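Side-chain contacts in deoxyhypusine hydroxylase (Homo sapiens, PDB 4D50), which hydroxylates the deoxyhypusine residue of translation initiation factor eIF5A at a non-haem di-iron centre, completing hypusine formation: residues Asp13-Thr18 / Leu33-Gly38; Asp81-Thr86 / Leu109-Gln114; Val131-Trp136 / Leu150-Ala155. All coordinates share one frame; numbering follows the deposited sequence.

Interaction 1: residues Asp13-Thr18 / Leu33-Gly38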
# COMPACT_ATOMS: atom_id res chain seq x y z
N ASP A 13 -16.83 -0.75 17.84
CA ASP A 13 -18.11 -0.75 17.14
C ASP A 13 -18.49 0.64 16.71
O ASP A 13 -19.02 0.87 15.62
CB ASP A 13 -19.18 -1.33 18.05
CG ASP A 13 -18.97 -2.80 18.29
OD1 ASP A 13 -18.23 -3.44 17.49
OD2 ASP A 13 -19.54 -3.32 19.29
N ALA A 14 -18.12 1.59 17.54
CA ALA A 14 -18.33 3.02 17.28
C ALA A 14 -17.52 3.50 16.09
O ALA A 14 -18.07 4.17 15.20
CB ALA A 14 -17.93 3.82 18.49
N ILE A 15 -16.23 3.16 16.10
CA ILE A 15 -15.33 3.50 15.00
C ILE A 15 -15.78 2.79 13.71
O ILE A 15 -15.78 3.38 12.61
CB ILE A 15 -13.87 3.16 15.37
CG1 ILE A 15 -13.44 4.06 16.54
CG2 ILE A 15 -12.91 3.34 14.17
CD1 ILE A 15 -12.31 3.48 17.38
N GLY A 16 -16.05 1.52 13.84
CA GLY A 16 -16.63 0.74 12.77
C GLY A 16 -17.84 1.38 12.10
O GLY A 16 -17.95 1.38 10.85
N GLN A 17 -18.78 1.87 12.91
CA GLN A 17 -19.94 2.55 12.30
C GLN A 17 -19.50 3.72 11.46
O GLN A 17 -20.12 3.99 10.44
CB GLN A 17 -20.99 2.94 13.36
CG GLN A 17 -21.93 1.77 13.61
CD GLN A 17 -22.51 1.69 15.02
OE1 GLN A 17 -22.14 2.45 15.92
NE2 GLN A 17 -23.44 0.76 15.21
N THR A 18 -18.46 4.42 11.89
CA THR A 18 -17.94 5.62 11.16
C THR A 18 -17.36 5.18 9.80
O THR A 18 -17.77 5.66 8.81
CB THR A 18 -16.90 6.33 11.94
OG1 THR A 18 -17.47 6.81 13.16
CG2 THR A 18 -16.32 7.48 11.19
N LEU A 33 -10.64 3.66 9.81
CA LEU A 33 -9.96 2.49 9.29
C LEU A 33 -8.60 2.26 9.92
O LEU A 33 -8.30 1.17 10.33
CB LEU A 33 -9.78 2.59 7.76
CG LEU A 33 -8.90 1.51 7.11
CD1 LEU A 33 -9.47 0.09 7.31
CD2 LEU A 33 -8.71 1.82 5.63
N PHE A 34 -7.70 3.27 9.95
CA PHE A 34 -6.42 3.09 10.53
C PHE A 34 -6.45 2.90 12.04
O PHE A 34 -5.64 2.18 12.60
CB PHE A 34 -5.45 4.17 10.06
CG PHE A 34 -5.02 3.92 8.65
CD1 PHE A 34 -4.13 2.85 8.33
CD2 PHE A 34 -5.51 4.68 7.63
CE1 PHE A 34 -3.78 2.55 7.03
CE2 PHE A 34 -5.15 4.38 6.31
CZ PHE A 34 -4.30 3.32 6.04
N THR A 35 -7.47 3.42 12.69
CA THR A 35 -7.59 3.12 14.11
C THR A 35 -7.94 1.63 14.26
O THR A 35 -7.34 0.95 15.09
CB THR A 35 -8.63 4.04 14.76
OG1 THR A 35 -8.20 5.39 14.54
CG2 THR A 35 -8.80 3.78 16.30
N LEU A 36 -8.89 1.13 13.50
CA LEU A 36 -9.24 -0.28 13.57
C LEU A 36 -8.08 -1.16 13.25
O LEU A 36 -7.98 -2.23 13.82
CB LEU A 36 -10.40 -0.63 12.68
CG LEU A 36 -11.75 -0.02 13.04
CD1 LEU A 36 -12.76 -0.32 11.93
CD2 LEU A 36 -12.26 -0.60 14.36
N ARG A 37 -7.29 -0.76 12.26
CA ARG A 37 -6.11 -1.53 11.92
C ARG A 37 -5.20 -1.71 13.11
O ARG A 37 -4.65 -2.80 13.34
CB ARG A 37 -5.38 -0.82 10.76
CG ARG A 37 -4.13 -1.51 10.30
CD ARG A 37 -2.94 -0.91 10.95
NE ARG A 37 -1.64 -1.49 10.65
CZ ARG A 37 -1.15 -2.54 11.29
NH1 ARG A 37 -1.90 -3.20 12.16
NH2 ARG A 37 0.07 -2.99 11.02
N GLY A 38 -5.02 -0.64 13.90
CA GLY A 38 -4.21 -0.66 15.12
C GLY A 38 -4.80 -1.51 16.25
O GLY A 38 -4.09 -2.26 16.93
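Ile15 and Gly16 meet Thr35 and Leu36 where the first two helices of this all-helical protein, 3-20 and 26-39, pack as an antiparallel helical hairpin. The local axes approach to 9.5 Å and their N-to-C directions make an angle of 144°, so these two short segments run roughly antiparallel but splayed. There is no polar bond between the two segments; methyl groups carry the contact.

Along the first helix, Asp13 faces the other way, and its OD1 accepts a hydrogen bond from the indole NE1 of Trp47 on helix 42-50. Two residues later Ile15 points toward the partner helix and divides its branches between two neighbours. With chi1 at -65°, CG2 lies anti to the backbone N, and this methyl packs 3.7 Å from Leu36 CG. The two chains lie side by side, running opposite ways. The longer branch of Ile15 ends in CD1, which meets Thr35 CG2 at 3.7 Å, the two side chains roughly perpendicular. A beta-branched isoleucine suits this place because one residue can fill both positions. Threonine suits the exposed margin: its methyl turns to Ile15 while OG1 is hydrogen-bonded to the carbonyl O of Arg31, one turn back.

Gly16 follows, and Leu36 CD1 lies 4.1 Å from Gly16 CA. Leu36 is buried and also touches Val12, Leu19, Ala44 and Ile48, so it joins this pair of helices to helix 42-50. At the end of the segment Thr18 touches Ala32 of the partner helix, and its hydroxyl turns back on its own helix, where Thr18 OG1 makes a weak hydrogen bond of 3.4 Å to Ala14 O.

Interaction 2: residues Asp81-Thr86 / Leu109-Gln114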
# COMPACT_ATOMS: atom_id res chain seq x y z
N ASP A 81 -12.19 -13.54 -1.33
CA ASP A 81 -13.41 -13.11 -2.00
C ASP A 81 -13.10 -11.85 -2.80
O ASP A 81 -13.47 -11.78 -3.94
CB ASP A 81 -14.56 -12.77 -1.04
CG ASP A 81 -15.20 -13.98 -0.37
OD1 ASP A 81 -14.93 -15.10 -0.80
OD2 ASP A 81 -16.01 -13.79 0.57
N VAL A 82 -12.36 -10.90 -2.24
CA VAL A 82 -11.96 -9.70 -3.02
C VAL A 82 -11.02 -10.01 -4.19
O VAL A 82 -11.19 -9.51 -5.27
CB VAL A 82 -11.36 -8.63 -2.10
CG1 VAL A 82 -10.82 -7.48 -2.93
CG2 VAL A 82 -12.40 -8.18 -1.10
N LEU A 83 -10.00 -10.81 -3.96
CA LEU A 83 -9.10 -11.21 -5.00
C LEU A 83 -9.85 -11.87 -6.14
O LEU A 83 -9.55 -11.58 -7.29
CB LEU A 83 -8.10 -12.23 -4.52
CG LEU A 83 -7.09 -12.76 -5.51
CD1 LEU A 83 -6.37 -11.65 -6.24
CD2 LEU A 83 -6.12 -13.74 -4.83
N GLN A 84 -10.77 -12.74 -5.80
CA GLN A 84 -11.55 -13.47 -6.86
C GLN A 84 -12.63 -12.63 -7.54
O GLN A 84 -13.03 -12.94 -8.67
CB GLN A 84 -12.13 -14.77 -6.31
CG GLN A 84 -11.06 -15.72 -5.75
CD GLN A 84 -11.58 -17.13 -5.48
OE1 GLN A 84 -12.34 -17.35 -4.55
NE2 GLN A 84 -11.13 -18.09 -6.30
N ASP A 85 -13.05 -11.53 -6.92
CA ASP A 85 -14.17 -10.79 -7.43
C ASP A 85 -13.75 -9.94 -8.63
O ASP A 85 -13.21 -8.91 -8.46
CB ASP A 85 -14.74 -9.93 -6.34
CG ASP A 85 -15.97 -9.15 -6.81
OD1 ASP A 85 -16.32 -9.25 -7.99
OD2 ASP A 85 -16.52 -8.42 -6.03
N THR A 86 -13.97 -10.43 -9.87
CA THR A 86 -13.54 -9.75 -11.07
C THR A 86 -14.19 -8.38 -11.32
O THR A 86 -13.74 -7.67 -12.22
CB THR A 86 -13.79 -10.56 -12.34
OG1 THR A 86 -15.18 -10.67 -12.51
CG2 THR A 86 -13.22 -11.94 -12.28
N LEU A 109 -1.22 -20.36 -0.34
CA LEU A 109 -0.24 -20.51 -1.50
C LEU A 109 -0.87 -20.95 -2.77
O LEU A 109 -0.54 -20.46 -3.84
CB LEU A 109 0.82 -21.55 -1.20
CG LEU A 109 2.28 -21.34 -1.28
CD1 LEU A 109 2.91 -22.73 -1.32
CD2 LEU A 109 2.72 -20.47 -2.43
N GLU A 110 -1.86 -21.84 -2.69
CA GLU A 110 -2.38 -22.44 -3.90
C GLU A 110 -3.20 -21.41 -4.70
O GLU A 110 -3.06 -21.31 -5.93
CB GLU A 110 -3.15 -23.77 -3.62
CG GLU A 110 -2.22 -25.01 -3.51
CD GLU A 110 -1.07 -25.07 -4.58
OE1 GLU A 110 -1.34 -25.21 -5.80
OE2 GLU A 110 0.12 -24.95 -4.19
N ILE A 111 -4.01 -20.65 -4.00
CA ILE A 111 -4.76 -19.55 -4.64
C ILE A 111 -3.82 -18.49 -5.22
O ILE A 111 -4.07 -17.96 -6.29
CB ILE A 111 -5.83 -18.94 -3.72
CG1 ILE A 111 -6.66 -17.94 -4.53
CG2 ILE A 111 -5.28 -18.19 -2.53
CD1 ILE A 111 -8.14 -17.97 -4.15
N LEU A 112 -2.77 -18.11 -4.46
CA LEU A 112 -1.81 -17.16 -5.03
C LEU A 112 -1.10 -17.67 -6.27
O LEU A 112 -0.87 -16.96 -7.20
CB LEU A 112 -0.81 -16.67 -3.98
CG LEU A 112 -1.46 -15.92 -2.84
CD1 LEU A 112 -0.46 -15.67 -1.76
CD2 LEU A 112 -2.12 -14.62 -3.21
N LYS A 113 -0.72 -18.95 -6.29
CA LYS A 113 -0.18 -19.52 -7.52
C LYS A 113 -1.20 -19.48 -8.70
O LYS A 113 -0.82 -19.21 -9.85
CB LYS A 113 0.25 -20.99 -7.29
CG LYS A 113 1.52 -21.05 -6.48
CD LYS A 113 1.78 -22.50 -6.02
CE LYS A 113 3.28 -22.69 -5.83
NZ LYS A 113 3.70 -23.83 -4.97
N GLN A 114 -2.47 -19.78 -8.40
CA GLN A 114 -3.55 -19.76 -9.40
C GLN A 114 -3.63 -18.34 -10.04
O GLN A 114 -3.63 -18.18 -11.23
CB GLN A 114 -4.87 -20.12 -8.71
CG GLN A 114 -6.16 -20.07 -9.53
CD GLN A 114 -7.42 -20.42 -8.73
OE1 GLN A 114 -7.43 -20.39 -7.49
NE2 GLN A 114 -8.50 -20.75 -9.45
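Leu83 and Gln84 close against Ile111 and Leu112, joining HEAT-like repeat 1 to HEAT-like repeat 2. The apolar part is the deeper one. Leu83 reaches across with one methyl: CD2 lies 4.2 Å from Ile111 CG1 and 4.4 Å from Leu112 CD2, loose van der Waals packing by branched chains that fill the interface without needing any exact direction.

A second kind of contact sets an amide on a methyl. Ile111 CD1 sits over the flat of the Gln84 carboxamide, 3.7 Å from Gln84 NE2 and 3.8 Å from Gln84 CD. To bring CD1 there, Ile111 holds CG1 anti to the backbone N (chi1 -173°), at the cost of placing CG2 between N and the carbonyl carbon, the crowded position. Glutamine suits this margin because its aliphatic stem and flat amide can rest on the methyl while the polar end stays bonded: NE2 is hydrogen-bonded to the hydroxyl of Tyr115, just beyond the second segment.

Polar groups otherwise serve the helix ends and surfaces. Asp85 is the first residue to leave helical geometry, and its OD1 accepts the backbone N-H of Arg87. On the exposed side of the second helix, Lys113 NZ and Glu110 OE2 form a long salt bridge of 3.8 Å.

Helices 76-84 and 109-115 thus lie beside each other with two others behind them: Leu83 and Leu112 both touch Leu100 of helix 90-103, which also carries the iron ligands His94 and Glu95, and Leu83 touches Val123 of helix 121-140.

Interaction 3: residues Val131-Trp136 / Leu150-Ala155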
# COMPACT_ATOMS: atom_id res chain seq x y z
N VAL A 131 3.76 -15.22 -3.84
CA VAL A 131 4.24 -16.61 -3.85
C VAL A 131 5.75 -16.64 -3.55
O VAL A 131 6.18 -17.37 -2.72
CB VAL A 131 3.95 -17.31 -5.18
CG1 VAL A 131 4.71 -18.62 -5.24
CG2 VAL A 131 2.44 -17.52 -5.33
N ARG A 132 6.50 -15.71 -4.13
CA ARG A 132 7.92 -15.67 -3.79
C ARG A 132 8.17 -15.28 -2.31
O ARG A 132 9.11 -15.76 -1.67
CB ARG A 132 8.62 -14.64 -4.72
CG ARG A 132 8.81 -15.03 -6.19
CD ARG A 132 9.74 -16.20 -6.43
NE ARG A 132 11.05 -16.07 -5.79
CZ ARG A 132 12.11 -15.45 -6.32
NH1 ARG A 132 12.07 -14.86 -7.50
NH2 ARG A 132 13.28 -15.46 -5.64
N ARG A 133 7.38 -14.33 -1.79
CA ARG A 133 7.49 -13.95 -0.37
C ARG A 133 7.16 -15.15 0.52
O ARG A 133 7.91 -15.49 1.47
CB ARG A 133 6.61 -12.74 -0.01
CG ARG A 133 6.65 -12.38 1.46
CD ARG A 133 5.74 -11.18 1.77
NE ARG A 133 5.07 -11.37 3.08
CZ ARG A 133 5.60 -11.19 4.28
NH1 ARG A 133 6.89 -10.88 4.42
NH2 ARG A 133 4.86 -11.42 5.37
N LEU A 134 6.09 -15.86 0.19
CA LEU A 134 5.77 -17.03 1.03
C LEU A 134 6.91 -18.09 0.98
O LEU A 134 7.22 -18.67 2.02
CB LEU A 134 4.44 -17.64 0.70
CG LEU A 134 3.24 -16.76 1.01
CD1 LEU A 134 1.94 -17.46 0.60
CD2 LEU A 134 3.16 -16.29 2.45
N GLU A 135 7.50 -18.30 -0.18
CA GLU A 135 8.60 -19.20 -0.33
C GLU A 135 9.80 -18.73 0.47
O GLU A 135 10.53 -19.54 1.06
CB GLU A 135 8.91 -19.42 -1.80
CG GLU A 135 7.70 -20.10 -2.51
CD GLU A 135 7.84 -20.27 -4.00
OE1 GLU A 135 8.65 -19.51 -4.67
OE2 GLU A 135 7.11 -21.18 -4.50
N TRP A 136 10.02 -17.42 0.51
CA TRP A 136 11.13 -16.87 1.30
C TRP A 136 10.92 -17.11 2.78
O TRP A 136 11.78 -17.63 3.49
CB TRP A 136 11.36 -15.42 0.89
CG TRP A 136 12.63 -14.79 1.40
CD1 TRP A 136 13.74 -14.59 0.71
CD2 TRP A 136 12.86 -14.30 2.70
NE1 TRP A 136 14.66 -13.97 1.47
CE2 TRP A 136 14.15 -13.81 2.73
CE3 TRP A 136 12.08 -14.23 3.86
CZ2 TRP A 136 14.71 -13.23 3.85
CZ3 TRP A 136 12.64 -13.64 5.03
CH2 TRP A 136 13.97 -13.19 5.01
N LEU A 150 8.06 -0.23 9.88
CA LEU A 150 7.25 -1.18 10.62
C LEU A 150 6.24 -1.86 9.72
O LEU A 150 5.57 -2.83 10.16
CB LEU A 150 6.56 -0.52 11.81
CG LEU A 150 7.50 0.07 12.89
CD1 LEU A 150 6.75 0.89 13.90
CD2 LEU A 150 8.34 -1.02 13.57
N SER A 151 6.19 -1.43 8.49
CA SER A 151 5.36 -2.04 7.47
C SER A 151 5.73 -3.46 7.25
O SER A 151 6.92 -3.84 7.39
CB SER A 151 5.44 -1.28 6.13
OG SER A 151 6.76 -1.10 5.70
N VAL A 152 4.75 -4.25 6.83
CA VAL A 152 5.05 -5.53 6.27
C VAL A 152 5.13 -5.42 4.76
O VAL A 152 4.12 -5.10 4.11
CB VAL A 152 3.95 -6.56 6.62
CG1 VAL A 152 4.31 -7.95 6.04
CG2 VAL A 152 3.65 -6.60 8.12
N ASP A 153 6.30 -5.66 4.21
CA ASP A 153 6.58 -5.34 2.81
C ASP A 153 6.39 -6.53 1.93
O ASP A 153 6.47 -7.70 2.41
CB ASP A 153 8.04 -4.83 2.69
CG ASP A 153 8.30 -3.56 3.51
OD1 ASP A 153 7.32 -2.74 3.73
OD2 ASP A 153 9.43 -3.41 3.97
N PRO A 154 6.16 -6.33 0.63
CA PRO A 154 5.98 -7.48 -0.23
C PRO A 154 7.21 -8.28 -0.53
O PRO A 154 7.06 -9.30 -1.14
CB PRO A 154 5.49 -6.86 -1.55
CG PRO A 154 5.77 -5.40 -1.43
CD PRO A 154 5.67 -5.10 -0.02
N ALA A 155 8.39 -7.76 -0.20
CA ALA A 155 9.66 -8.43 -0.38
C ALA A 155 10.63 -7.97 0.64
O ALA A 155 10.57 -6.87 1.06
CB ALA A 155 10.27 -8.29 -1.76
O HOH W 1 8.62 -9.29 2.80
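Arg133 stretches from helix 121-140 across the irregular loop 150-155, its side chain roughly perpendicular to that of Val152. This loop leads on toward helix 163-171, its Pro154 side chain about 7 Å from that of the iron ligand His94. The guanidinium turns one face to the valine, and Val152 CG1 packs on it 3.6 Å from Arg133 NH2. The aliphatic stem, starting with CG anti to the backbone N (chi1 177°), runs along the loop backbone: Arg133 CB lies 3.6 Å from Pro154 O and Arg133 CD 3.6 Å from Asp153 O. A bend at chi3 turns the planar group.

No direct hydrogen bond links the segments. One water does so, accepting from Arg133 NH1 at 2.9 Å and donating to Asp153 O at 2.7 Å. Beyond the segments, NE bonds to Gly101 O, and NH2 forms a salt bridge with Glu143. Within the loop, Ser151 OG donates to Asp153 OD1 at 2.6 Å. A leucine in place of Arg133 would probably leave Glu143 without its charged mate and Gly101 O and the bridging water without their donors.

Arginine suits this buried position because its stem and flat face tolerate apolar neighbours while its N-H groups find acceptors. Between the two segments the chemistry is thus packing and one bridging water; Asp153 with Arg188 and Val152 N with Gln69 fix the loop further.

Interaction 1 has an exposed member, Thr35, whereas the touching residues of interactions 2 and 3 are buried or partly exposed; interaction 3 lies closest to the chain centre, about 13 Å from it against 18 Å, centre to centre. Interactions 1 and 2 both join helix to helix through aliphatic packing, in interaction 2 partly against an amide face. Interaction 3 ties a helix to an irregular loop, and there a buried arginine and a water replace that packing. Interactions 2 and 3 touch, through Lys113 N and Val131 CG2 among others, and each has a side chain about 7 Å from that of His94. Interaction 1 stands apart, its centre about 26 Å from both other centres.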